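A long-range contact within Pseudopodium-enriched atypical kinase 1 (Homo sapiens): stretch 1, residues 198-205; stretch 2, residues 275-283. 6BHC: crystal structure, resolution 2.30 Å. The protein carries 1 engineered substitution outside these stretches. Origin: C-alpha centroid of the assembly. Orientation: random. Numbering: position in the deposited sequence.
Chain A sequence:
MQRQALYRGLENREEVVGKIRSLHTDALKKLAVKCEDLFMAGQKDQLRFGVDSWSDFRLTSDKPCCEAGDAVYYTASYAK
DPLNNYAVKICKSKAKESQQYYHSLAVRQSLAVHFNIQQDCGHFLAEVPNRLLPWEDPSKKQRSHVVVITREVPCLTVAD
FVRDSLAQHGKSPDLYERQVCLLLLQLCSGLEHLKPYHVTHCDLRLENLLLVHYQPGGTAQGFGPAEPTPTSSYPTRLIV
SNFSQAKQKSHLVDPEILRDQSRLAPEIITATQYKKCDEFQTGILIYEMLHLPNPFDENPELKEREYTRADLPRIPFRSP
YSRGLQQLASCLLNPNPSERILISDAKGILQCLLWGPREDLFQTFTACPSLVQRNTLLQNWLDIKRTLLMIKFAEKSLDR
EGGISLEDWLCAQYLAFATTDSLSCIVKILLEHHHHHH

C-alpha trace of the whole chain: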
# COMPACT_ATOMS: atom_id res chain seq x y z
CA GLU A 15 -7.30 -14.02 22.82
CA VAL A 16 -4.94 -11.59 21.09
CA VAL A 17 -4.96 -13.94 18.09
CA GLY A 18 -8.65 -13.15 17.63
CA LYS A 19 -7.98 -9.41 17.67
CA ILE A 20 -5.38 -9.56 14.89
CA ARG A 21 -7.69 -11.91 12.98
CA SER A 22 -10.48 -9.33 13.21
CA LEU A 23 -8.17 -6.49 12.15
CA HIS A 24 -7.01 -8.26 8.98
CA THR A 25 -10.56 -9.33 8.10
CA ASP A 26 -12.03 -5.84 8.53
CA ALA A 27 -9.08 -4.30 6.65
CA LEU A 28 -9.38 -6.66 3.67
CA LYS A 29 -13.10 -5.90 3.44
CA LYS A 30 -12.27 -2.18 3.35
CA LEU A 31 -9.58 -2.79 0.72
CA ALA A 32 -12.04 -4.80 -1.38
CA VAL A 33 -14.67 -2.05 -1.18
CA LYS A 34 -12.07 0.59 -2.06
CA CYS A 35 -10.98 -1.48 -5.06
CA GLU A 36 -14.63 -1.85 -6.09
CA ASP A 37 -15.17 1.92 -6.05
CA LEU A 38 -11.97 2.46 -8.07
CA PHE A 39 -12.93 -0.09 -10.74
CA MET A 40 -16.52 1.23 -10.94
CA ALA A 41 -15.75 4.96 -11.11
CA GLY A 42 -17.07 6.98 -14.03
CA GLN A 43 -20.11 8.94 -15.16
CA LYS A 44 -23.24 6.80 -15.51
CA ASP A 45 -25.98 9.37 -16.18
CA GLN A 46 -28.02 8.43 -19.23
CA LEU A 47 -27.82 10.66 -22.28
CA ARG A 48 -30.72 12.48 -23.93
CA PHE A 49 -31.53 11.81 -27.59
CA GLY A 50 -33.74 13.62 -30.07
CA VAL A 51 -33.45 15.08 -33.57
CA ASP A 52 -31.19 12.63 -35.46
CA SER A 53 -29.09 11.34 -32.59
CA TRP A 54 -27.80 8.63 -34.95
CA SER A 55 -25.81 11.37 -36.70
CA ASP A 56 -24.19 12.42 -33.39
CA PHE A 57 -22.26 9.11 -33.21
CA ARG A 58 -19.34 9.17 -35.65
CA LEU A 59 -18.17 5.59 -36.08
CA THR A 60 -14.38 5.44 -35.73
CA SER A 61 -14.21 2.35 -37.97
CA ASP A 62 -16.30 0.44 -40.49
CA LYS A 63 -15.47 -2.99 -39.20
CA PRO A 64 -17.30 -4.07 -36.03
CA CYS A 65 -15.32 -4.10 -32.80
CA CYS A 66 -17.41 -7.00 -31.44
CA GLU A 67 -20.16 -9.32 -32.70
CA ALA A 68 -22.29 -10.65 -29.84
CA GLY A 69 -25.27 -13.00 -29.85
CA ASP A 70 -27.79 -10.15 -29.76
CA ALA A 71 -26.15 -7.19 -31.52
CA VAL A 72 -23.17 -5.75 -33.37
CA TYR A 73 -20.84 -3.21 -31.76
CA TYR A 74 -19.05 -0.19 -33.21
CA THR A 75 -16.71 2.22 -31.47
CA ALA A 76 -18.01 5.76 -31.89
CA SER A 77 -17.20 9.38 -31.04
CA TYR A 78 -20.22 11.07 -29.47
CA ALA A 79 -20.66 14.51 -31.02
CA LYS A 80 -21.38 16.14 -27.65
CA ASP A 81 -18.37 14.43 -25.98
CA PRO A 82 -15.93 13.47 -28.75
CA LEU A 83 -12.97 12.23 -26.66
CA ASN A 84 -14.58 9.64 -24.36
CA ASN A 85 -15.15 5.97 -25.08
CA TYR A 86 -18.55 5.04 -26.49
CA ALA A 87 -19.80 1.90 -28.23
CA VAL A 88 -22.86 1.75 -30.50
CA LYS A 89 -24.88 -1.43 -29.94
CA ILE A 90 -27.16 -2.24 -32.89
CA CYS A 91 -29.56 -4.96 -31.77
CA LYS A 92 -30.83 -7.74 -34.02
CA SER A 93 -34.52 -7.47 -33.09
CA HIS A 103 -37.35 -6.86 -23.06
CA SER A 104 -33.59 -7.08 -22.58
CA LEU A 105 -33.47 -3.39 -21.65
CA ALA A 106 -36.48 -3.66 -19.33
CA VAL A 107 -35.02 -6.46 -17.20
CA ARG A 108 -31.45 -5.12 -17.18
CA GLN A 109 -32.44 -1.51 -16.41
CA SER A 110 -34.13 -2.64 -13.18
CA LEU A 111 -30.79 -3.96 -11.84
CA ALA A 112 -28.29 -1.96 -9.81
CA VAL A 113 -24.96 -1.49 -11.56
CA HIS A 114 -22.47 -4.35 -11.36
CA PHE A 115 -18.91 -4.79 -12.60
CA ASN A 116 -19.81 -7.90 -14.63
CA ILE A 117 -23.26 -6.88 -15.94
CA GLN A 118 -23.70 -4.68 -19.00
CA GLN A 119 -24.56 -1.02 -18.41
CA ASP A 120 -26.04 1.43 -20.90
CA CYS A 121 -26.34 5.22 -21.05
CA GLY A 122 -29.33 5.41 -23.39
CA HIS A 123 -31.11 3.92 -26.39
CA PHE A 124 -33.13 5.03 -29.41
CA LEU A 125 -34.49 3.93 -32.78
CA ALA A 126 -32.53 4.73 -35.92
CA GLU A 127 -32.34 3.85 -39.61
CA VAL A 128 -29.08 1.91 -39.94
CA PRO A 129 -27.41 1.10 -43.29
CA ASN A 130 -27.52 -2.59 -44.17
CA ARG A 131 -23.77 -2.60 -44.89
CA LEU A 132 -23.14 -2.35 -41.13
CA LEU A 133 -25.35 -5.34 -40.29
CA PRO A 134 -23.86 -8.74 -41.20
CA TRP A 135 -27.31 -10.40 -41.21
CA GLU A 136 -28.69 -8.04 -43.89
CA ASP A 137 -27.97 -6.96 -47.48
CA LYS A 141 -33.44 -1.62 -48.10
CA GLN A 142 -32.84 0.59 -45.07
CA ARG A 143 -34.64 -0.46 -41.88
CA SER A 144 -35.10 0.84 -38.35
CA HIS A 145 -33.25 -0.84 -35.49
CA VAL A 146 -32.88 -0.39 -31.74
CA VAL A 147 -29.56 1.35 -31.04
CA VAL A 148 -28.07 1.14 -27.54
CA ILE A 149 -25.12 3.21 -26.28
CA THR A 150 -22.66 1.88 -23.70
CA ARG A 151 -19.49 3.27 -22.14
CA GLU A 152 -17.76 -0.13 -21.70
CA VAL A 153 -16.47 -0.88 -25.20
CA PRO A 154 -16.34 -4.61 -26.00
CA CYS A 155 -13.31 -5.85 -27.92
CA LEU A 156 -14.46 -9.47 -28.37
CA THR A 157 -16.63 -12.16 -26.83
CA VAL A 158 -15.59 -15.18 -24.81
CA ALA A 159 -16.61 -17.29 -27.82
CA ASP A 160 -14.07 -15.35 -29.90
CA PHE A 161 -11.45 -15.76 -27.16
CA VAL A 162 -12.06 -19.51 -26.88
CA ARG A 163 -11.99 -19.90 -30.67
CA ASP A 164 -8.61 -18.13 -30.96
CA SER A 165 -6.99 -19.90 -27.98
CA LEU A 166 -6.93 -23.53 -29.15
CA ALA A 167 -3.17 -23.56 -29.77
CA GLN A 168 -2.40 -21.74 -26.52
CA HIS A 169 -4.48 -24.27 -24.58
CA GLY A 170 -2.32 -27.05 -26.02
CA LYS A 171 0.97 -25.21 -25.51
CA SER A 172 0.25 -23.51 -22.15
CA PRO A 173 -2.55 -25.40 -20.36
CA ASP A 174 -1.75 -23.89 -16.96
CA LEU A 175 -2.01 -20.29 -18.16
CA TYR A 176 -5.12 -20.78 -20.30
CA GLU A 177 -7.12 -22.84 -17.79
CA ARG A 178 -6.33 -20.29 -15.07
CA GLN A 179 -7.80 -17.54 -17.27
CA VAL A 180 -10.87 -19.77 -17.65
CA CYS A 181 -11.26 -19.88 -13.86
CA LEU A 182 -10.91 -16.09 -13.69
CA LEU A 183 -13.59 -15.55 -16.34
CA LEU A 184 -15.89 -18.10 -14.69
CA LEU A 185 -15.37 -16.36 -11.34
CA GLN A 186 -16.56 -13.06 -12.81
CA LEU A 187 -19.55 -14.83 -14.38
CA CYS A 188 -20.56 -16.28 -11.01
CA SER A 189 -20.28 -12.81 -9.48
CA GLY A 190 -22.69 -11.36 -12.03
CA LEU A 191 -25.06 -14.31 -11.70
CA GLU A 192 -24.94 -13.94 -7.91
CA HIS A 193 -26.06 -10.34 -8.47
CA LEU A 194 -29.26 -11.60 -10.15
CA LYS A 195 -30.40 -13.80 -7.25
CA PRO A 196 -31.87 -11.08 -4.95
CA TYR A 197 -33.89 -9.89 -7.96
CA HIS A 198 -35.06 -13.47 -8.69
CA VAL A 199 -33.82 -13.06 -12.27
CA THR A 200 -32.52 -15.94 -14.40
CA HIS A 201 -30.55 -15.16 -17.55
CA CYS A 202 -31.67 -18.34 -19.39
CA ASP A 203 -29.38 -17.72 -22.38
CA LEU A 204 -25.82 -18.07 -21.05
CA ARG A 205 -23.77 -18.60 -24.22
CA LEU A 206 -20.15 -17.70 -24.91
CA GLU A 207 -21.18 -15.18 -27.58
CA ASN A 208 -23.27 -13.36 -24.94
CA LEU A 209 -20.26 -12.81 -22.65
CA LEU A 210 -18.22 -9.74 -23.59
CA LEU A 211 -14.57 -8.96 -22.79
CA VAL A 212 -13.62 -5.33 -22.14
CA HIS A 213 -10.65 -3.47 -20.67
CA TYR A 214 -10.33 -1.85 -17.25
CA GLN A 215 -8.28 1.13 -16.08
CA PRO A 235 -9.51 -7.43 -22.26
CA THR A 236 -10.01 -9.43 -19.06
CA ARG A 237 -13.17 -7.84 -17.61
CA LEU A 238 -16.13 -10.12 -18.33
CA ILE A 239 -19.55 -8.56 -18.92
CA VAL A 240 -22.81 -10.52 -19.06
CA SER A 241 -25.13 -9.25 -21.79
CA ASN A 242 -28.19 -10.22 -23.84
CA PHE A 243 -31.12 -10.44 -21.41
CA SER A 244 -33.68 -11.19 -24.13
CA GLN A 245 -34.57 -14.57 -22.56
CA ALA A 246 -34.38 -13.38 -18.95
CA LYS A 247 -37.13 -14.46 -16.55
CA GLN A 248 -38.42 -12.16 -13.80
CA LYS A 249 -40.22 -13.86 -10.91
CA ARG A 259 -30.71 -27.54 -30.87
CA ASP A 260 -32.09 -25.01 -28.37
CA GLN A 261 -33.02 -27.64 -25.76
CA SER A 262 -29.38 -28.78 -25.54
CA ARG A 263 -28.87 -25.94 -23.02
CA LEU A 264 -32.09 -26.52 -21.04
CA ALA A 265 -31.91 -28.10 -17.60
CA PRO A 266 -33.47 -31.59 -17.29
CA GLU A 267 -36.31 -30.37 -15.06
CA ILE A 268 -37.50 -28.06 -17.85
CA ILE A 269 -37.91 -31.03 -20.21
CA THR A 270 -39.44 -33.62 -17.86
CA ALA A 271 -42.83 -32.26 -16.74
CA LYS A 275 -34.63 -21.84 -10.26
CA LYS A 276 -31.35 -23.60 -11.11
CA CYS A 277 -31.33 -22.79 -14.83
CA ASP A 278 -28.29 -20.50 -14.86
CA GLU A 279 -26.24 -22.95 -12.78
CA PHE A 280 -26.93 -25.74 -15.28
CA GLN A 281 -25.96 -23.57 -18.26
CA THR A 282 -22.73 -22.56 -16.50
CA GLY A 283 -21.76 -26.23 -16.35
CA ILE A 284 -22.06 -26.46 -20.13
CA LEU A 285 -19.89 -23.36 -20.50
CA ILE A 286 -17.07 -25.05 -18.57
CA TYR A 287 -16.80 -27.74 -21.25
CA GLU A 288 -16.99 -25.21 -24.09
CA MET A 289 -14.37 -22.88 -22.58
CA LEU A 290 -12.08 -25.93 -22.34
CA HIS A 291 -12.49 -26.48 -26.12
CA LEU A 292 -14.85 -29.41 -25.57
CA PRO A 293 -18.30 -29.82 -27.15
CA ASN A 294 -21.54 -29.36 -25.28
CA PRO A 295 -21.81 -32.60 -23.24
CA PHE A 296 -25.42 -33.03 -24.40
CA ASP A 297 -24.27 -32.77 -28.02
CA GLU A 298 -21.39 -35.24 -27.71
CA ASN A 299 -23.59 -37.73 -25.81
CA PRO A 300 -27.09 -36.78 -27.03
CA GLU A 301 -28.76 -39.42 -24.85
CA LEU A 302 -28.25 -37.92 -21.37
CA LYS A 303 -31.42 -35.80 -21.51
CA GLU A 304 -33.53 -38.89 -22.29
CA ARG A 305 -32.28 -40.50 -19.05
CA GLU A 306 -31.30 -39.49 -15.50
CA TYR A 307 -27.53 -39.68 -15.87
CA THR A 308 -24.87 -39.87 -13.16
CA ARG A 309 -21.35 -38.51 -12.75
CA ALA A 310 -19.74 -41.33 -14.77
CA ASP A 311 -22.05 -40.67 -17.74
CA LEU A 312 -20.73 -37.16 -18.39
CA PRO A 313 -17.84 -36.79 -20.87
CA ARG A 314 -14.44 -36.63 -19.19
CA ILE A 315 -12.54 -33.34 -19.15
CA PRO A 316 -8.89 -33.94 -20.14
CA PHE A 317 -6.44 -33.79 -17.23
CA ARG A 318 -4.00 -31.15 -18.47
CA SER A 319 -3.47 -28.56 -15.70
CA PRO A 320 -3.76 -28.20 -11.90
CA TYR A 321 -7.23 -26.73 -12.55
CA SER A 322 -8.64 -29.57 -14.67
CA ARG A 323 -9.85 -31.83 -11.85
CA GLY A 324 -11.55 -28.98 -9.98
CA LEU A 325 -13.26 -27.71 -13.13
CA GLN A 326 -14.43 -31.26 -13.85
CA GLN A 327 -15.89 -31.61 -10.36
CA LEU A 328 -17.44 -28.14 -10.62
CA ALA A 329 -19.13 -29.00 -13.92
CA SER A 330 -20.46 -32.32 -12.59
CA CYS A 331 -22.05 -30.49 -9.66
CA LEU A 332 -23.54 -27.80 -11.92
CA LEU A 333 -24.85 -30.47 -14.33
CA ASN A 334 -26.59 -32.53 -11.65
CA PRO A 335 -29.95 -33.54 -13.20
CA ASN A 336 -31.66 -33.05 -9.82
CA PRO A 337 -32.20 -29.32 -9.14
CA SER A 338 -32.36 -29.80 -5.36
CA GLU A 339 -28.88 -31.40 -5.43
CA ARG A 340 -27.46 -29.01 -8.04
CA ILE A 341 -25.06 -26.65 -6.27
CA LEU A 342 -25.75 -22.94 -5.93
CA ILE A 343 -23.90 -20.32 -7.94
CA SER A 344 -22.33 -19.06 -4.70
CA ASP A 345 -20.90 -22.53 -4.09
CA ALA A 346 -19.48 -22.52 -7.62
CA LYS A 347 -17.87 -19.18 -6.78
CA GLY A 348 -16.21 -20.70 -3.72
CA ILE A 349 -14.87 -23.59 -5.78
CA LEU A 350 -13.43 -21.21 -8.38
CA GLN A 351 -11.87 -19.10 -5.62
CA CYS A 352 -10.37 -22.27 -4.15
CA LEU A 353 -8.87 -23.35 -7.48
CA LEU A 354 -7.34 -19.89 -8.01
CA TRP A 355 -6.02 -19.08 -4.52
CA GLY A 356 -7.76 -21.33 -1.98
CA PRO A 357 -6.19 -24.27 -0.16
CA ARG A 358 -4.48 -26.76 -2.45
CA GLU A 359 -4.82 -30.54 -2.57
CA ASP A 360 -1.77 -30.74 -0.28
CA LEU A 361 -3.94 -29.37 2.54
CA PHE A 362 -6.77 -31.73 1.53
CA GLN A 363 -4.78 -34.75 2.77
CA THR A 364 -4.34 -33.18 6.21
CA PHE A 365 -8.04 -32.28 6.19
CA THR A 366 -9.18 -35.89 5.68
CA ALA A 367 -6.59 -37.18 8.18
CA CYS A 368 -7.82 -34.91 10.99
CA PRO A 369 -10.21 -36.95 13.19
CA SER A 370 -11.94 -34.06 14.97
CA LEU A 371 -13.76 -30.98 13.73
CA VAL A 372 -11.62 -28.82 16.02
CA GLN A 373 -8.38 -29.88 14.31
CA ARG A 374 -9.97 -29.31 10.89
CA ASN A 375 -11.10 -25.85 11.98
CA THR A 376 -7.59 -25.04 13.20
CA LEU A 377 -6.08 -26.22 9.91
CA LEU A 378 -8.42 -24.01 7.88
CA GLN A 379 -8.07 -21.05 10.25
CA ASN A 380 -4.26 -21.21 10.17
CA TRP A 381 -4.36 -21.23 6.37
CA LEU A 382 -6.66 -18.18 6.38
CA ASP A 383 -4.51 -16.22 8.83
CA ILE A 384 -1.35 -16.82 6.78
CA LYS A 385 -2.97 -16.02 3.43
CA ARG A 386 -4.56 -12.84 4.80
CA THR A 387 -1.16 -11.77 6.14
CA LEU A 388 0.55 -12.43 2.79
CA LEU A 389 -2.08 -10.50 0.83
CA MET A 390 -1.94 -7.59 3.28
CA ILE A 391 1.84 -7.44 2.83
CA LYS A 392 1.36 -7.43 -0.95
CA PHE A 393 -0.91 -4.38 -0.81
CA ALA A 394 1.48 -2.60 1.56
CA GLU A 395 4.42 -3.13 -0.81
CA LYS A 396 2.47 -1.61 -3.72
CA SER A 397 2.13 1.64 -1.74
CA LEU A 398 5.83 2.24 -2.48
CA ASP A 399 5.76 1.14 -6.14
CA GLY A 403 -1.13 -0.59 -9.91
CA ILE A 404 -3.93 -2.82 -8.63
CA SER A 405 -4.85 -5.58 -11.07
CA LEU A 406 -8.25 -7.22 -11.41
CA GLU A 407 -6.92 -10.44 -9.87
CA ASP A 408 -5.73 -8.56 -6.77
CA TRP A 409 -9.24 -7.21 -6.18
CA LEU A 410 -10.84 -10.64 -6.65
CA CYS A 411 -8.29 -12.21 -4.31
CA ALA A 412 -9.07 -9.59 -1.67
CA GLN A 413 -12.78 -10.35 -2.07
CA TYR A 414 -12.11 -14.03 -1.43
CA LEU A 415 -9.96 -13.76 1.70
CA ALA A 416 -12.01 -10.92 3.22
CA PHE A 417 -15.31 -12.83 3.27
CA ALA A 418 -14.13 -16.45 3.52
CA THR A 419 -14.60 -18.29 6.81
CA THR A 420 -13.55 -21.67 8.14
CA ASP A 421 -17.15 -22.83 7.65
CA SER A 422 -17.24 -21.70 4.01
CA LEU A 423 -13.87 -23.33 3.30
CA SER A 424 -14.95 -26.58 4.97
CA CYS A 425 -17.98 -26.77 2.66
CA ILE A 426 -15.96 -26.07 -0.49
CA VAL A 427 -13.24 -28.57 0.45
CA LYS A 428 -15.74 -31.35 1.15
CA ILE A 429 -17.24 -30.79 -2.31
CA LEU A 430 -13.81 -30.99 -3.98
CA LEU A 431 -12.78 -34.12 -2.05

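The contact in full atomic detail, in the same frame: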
# COMPACT_ATOMS: atom_id res chain seq x y z
N HIS A 198 -34.38 -12.28 -8.17
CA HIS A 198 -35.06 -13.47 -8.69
C HIS A 198 -35.11 -13.44 -10.22
O HIS A 198 -36.15 -13.67 -10.84
CB HIS A 198 -36.47 -13.61 -8.10
CG HIS A 198 -36.48 -13.79 -6.62
ND1 HIS A 198 -36.53 -12.74 -5.74
CD2 HIS A 198 -36.44 -14.91 -5.86
CE1 HIS A 198 -36.53 -13.20 -4.50
NE2 HIS A 198 -36.47 -14.52 -4.55
N VAL A 199 -33.96 -13.14 -10.82
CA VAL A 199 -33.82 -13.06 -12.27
C VAL A 199 -32.91 -14.19 -12.72
O VAL A 199 -31.84 -14.41 -12.13
CB VAL A 199 -33.27 -11.69 -12.70
CG1 VAL A 199 -32.90 -11.70 -14.17
CG2 VAL A 199 -34.30 -10.60 -12.42
N THR A 200 -33.33 -14.91 -13.76
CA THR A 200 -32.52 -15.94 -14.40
C THR A 200 -32.22 -15.50 -15.82
O THR A 200 -33.13 -15.07 -16.55
CB THR A 200 -33.24 -17.29 -14.40
OG1 THR A 200 -34.47 -17.18 -15.12
CG2 THR A 200 -33.53 -17.74 -12.97
N HIS A 201 -30.96 -15.62 -16.23
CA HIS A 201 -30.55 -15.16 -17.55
C HIS A 201 -31.16 -16.02 -18.65
O HIS A 201 -31.71 -15.50 -19.63
CB HIS A 201 -29.03 -15.14 -17.65
CG HIS A 201 -28.50 -14.49 -18.89
ND1 HIS A 201 -28.43 -15.15 -20.10
CD2 HIS A 201 -28.02 -13.24 -19.11
CE1 HIS A 201 -27.92 -14.33 -21.01
NE2 HIS A 201 -27.67 -13.17 -20.43
N CYS A 202 -31.05 -17.34 -18.52
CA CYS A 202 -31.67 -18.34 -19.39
C CYS A 202 -31.08 -18.41 -20.79
O CYS A 202 -31.59 -19.15 -21.63
CB CYS A 202 -33.19 -18.14 -19.51
SG CYS A 202 -34.08 -18.27 -17.95
N ASP A 203 -30.01 -17.67 -21.06
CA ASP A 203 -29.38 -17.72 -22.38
C ASP A 203 -27.87 -17.48 -22.23
O ASP A 203 -27.28 -16.65 -22.92
CB ASP A 203 -30.02 -16.71 -23.33
CG ASP A 203 -29.65 -16.96 -24.78
OD1 ASP A 203 -29.42 -18.13 -25.14
OD2 ASP A 203 -29.58 -15.98 -25.56
N LEU A 204 -27.25 -18.21 -21.31
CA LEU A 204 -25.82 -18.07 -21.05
C LEU A 204 -25.06 -18.81 -22.15
O LEU A 204 -24.89 -20.03 -22.10
CB LEU A 204 -25.47 -18.60 -19.67
CG LEU A 204 -26.01 -17.78 -18.50
CD1 LEU A 204 -25.68 -18.45 -17.17
CD2 LEU A 204 -25.47 -16.36 -18.55
N ARG A 205 -24.59 -18.06 -23.14
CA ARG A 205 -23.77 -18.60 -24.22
C ARG A 205 -22.52 -17.76 -24.36
O ARG A 205 -22.50 -16.58 -23.99
CB ARG A 205 -24.55 -18.65 -25.54
CG ARG A 205 -25.65 -19.70 -25.56
CD ARG A 205 -26.45 -19.71 -26.86
NE ARG A 205 -27.34 -18.56 -26.97
CZ ARG A 205 -27.18 -17.57 -27.84
NH1 ARG A 205 -26.16 -17.59 -28.69
NH2 ARG A 205 -28.04 -16.57 -27.87
N LYS A 275 -35.36 -22.98 -9.73
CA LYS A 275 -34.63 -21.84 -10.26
C LYS A 275 -33.13 -22.11 -10.29
O LYS A 275 -32.33 -21.36 -9.73
CB LYS A 275 -34.91 -20.59 -9.43
CG LYS A 275 -36.32 -20.05 -9.60
CD LYS A 275 -36.57 -19.61 -11.04
CE LYS A 275 -37.96 -19.03 -11.21
NZ LYS A 275 -38.19 -18.56 -12.60
N LYS A 276 -32.75 -23.20 -10.96
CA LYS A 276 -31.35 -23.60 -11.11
C LYS A 276 -30.93 -23.61 -12.58
O LYS A 276 -30.02 -24.34 -12.97
CB LYS A 276 -31.12 -24.97 -10.48
CG LYS A 276 -31.40 -25.04 -8.99
CD LYS A 276 -30.27 -24.43 -8.18
CE LYS A 276 -30.48 -24.63 -6.69
NZ LYS A 276 -30.56 -26.07 -6.32
N CYS A 277 -31.59 -22.78 -13.40
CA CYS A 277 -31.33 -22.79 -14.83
C CYS A 277 -29.94 -22.24 -15.16
O CYS A 277 -29.21 -22.82 -15.96
CB CYS A 277 -32.41 -22.00 -15.57
SG CYS A 277 -32.15 -21.87 -17.35
N ASP A 278 -29.58 -21.11 -14.55
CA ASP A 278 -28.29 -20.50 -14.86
C ASP A 278 -27.12 -21.35 -14.38
O ASP A 278 -26.06 -21.38 -15.02
CB ASP A 278 -28.20 -19.09 -14.27
CG ASP A 278 -29.11 -18.11 -14.98
OD1 ASP A 278 -29.53 -18.40 -16.12
OD2 ASP A 278 -29.39 -17.03 -14.41
N GLU A 279 -27.29 -22.05 -13.25
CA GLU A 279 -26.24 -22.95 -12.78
C GLU A 279 -26.00 -24.08 -13.77
O GLU A 279 -24.85 -24.44 -14.05
CB GLU A 279 -26.59 -23.50 -11.40
CG GLU A 279 -26.47 -22.50 -10.26
CD GLU A 279 -27.64 -21.55 -10.16
OE1 GLU A 279 -28.56 -21.63 -11.00
OE2 GLU A 279 -27.65 -20.71 -9.23
N PHE A 280 -27.07 -24.65 -14.32
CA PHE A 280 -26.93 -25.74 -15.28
C PHE A 280 -26.24 -25.27 -16.56
O PHE A 280 -25.40 -25.99 -17.11
CB PHE A 280 -28.30 -26.34 -15.60
CG PHE A 280 -28.26 -27.48 -16.57
CD1 PHE A 280 -28.01 -28.77 -16.13
CD2 PHE A 280 -28.47 -27.27 -17.92
CE1 PHE A 280 -27.97 -29.83 -17.02
CE2 PHE A 280 -28.43 -28.32 -18.82
CZ PHE A 280 -28.18 -29.60 -18.37
N GLN A 281 -26.58 -24.07 -17.04
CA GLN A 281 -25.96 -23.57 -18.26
C GLN A 281 -24.49 -23.21 -18.04
O GLN A 281 -23.69 -23.29 -18.97
CB GLN A 281 -26.73 -22.37 -18.80
CG GLN A 281 -28.10 -22.73 -19.37
CD GLN A 281 -28.80 -21.55 -20.01
OE1 GLN A 281 -28.44 -20.39 -19.79
NE2 GLN A 281 -29.83 -21.83 -20.80
N THR A 282 -24.13 -22.82 -16.81
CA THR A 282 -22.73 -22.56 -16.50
C THR A 282 -21.90 -23.83 -16.58
O THR A 282 -20.72 -23.78 -16.97
CB THR A 282 -22.62 -21.92 -15.11
OG1 THR A 282 -23.37 -20.70 -15.09
CG2 THR A 282 -21.17 -21.61 -14.78
N GLY A 283 -22.48 -24.98 -16.23
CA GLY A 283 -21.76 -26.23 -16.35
C GLY A 283 -21.44 -26.59 -17.79
O GLY A 283 -20.39 -27.17 -18.07

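The contact joins a loop to the first turns of a helix, and all four hydrogen bonds across it are made by two helical side chains, Asp278 and Gln281, which satisfy backbone groups of the loop. After the short strand at Val199 and Thr200, the chain turns through His201 and Cys202, where no regular secondary structure supplies partners for the peptide groups. Those partners come instead from a helix more than seventy residues further along the sequence.

Asp278 meets the turn with its carboxylate. Asp278 OD2 accepts a hydrogen bond from His201 N at 2.8 Å, and Asp278 OD1 accepts one from Cys202 N at 3.0 Å, with N-H...O angles of 166° and 175°. Two consecutive amides can be served by one side chain because the backbone at His201 (phi/psi -68/-49) directs both N-H groups to the same side, and a carboxylate offers two acceptors side by side. Aspartate suits the place: it has no proton to donate at neutral pH, its negative charge favours N-H groups, and its short side chain, at chi1 -71° (m), holds the carboxylate close to the helix. Cys202 itself adopts positive phi (70/6).

Gln281 lies three residues on, so its CA-to-CB bond also points toward the loop. Its amide both gives and receives. Gln281 OE1 accepts a well-aligned hydrogen bond from Leu204 N at 2.9 Å, while Gln281 NE2 donates a weak one to Cys202 O at 3.3 Å; NE2 is also hydrogen-bonded elsewhere in the structure. A carboxamide is apt here because the loop presents a carbonyl and an N-H two residues apart, and glutamine carries a complement to each. Asp203 N, between them, lies 3.4 Å from Gln281 OE1, but the angle is poor and there is no hydrogen bond. Asp203 N is instead satisfied within the loop, donating to His201 ND1 at 3.1 Å. The imidazole thus acts as an acceptor at ND1, while its NE2 is hydrogen-bonded elsewhere in the structure.

The CA-to-CB bond of Asp203 points away from the helix, and its carboxylate pairs with Arg205: Arg205 NE lies 2.8 Å from Asp203 OD1 and Arg205 NH2 lies 2.8 Å from Asp203 OD2, a two-pronged salt bridge that occupies both carboxylate oxygens without help from the helix.

Apolar contacts accompany these bonds. Leu204 has the largest area covered by the other stretch in the loop; its CD1 lies 3.9 Å from Asp278 CB and 3.8 Å from Thr282 OG1. That hydroxyl is not left unsatisfied beside the methyl group, since Thr282 OG1 donates to Asp278 O at 2.8 Å, a common way for threonine to be accommodated in a helix. Near the helix start, Cys202 SG and Cys277 SG are 4.1 Å apart, an apolar contact far too long for a disulfide. Thr200, buried and pointing its CA-to-CB bond toward the helix stretch, brings CG2 to 4.1 Å from CD of Lys275, an exposed and poorly ordered lysine.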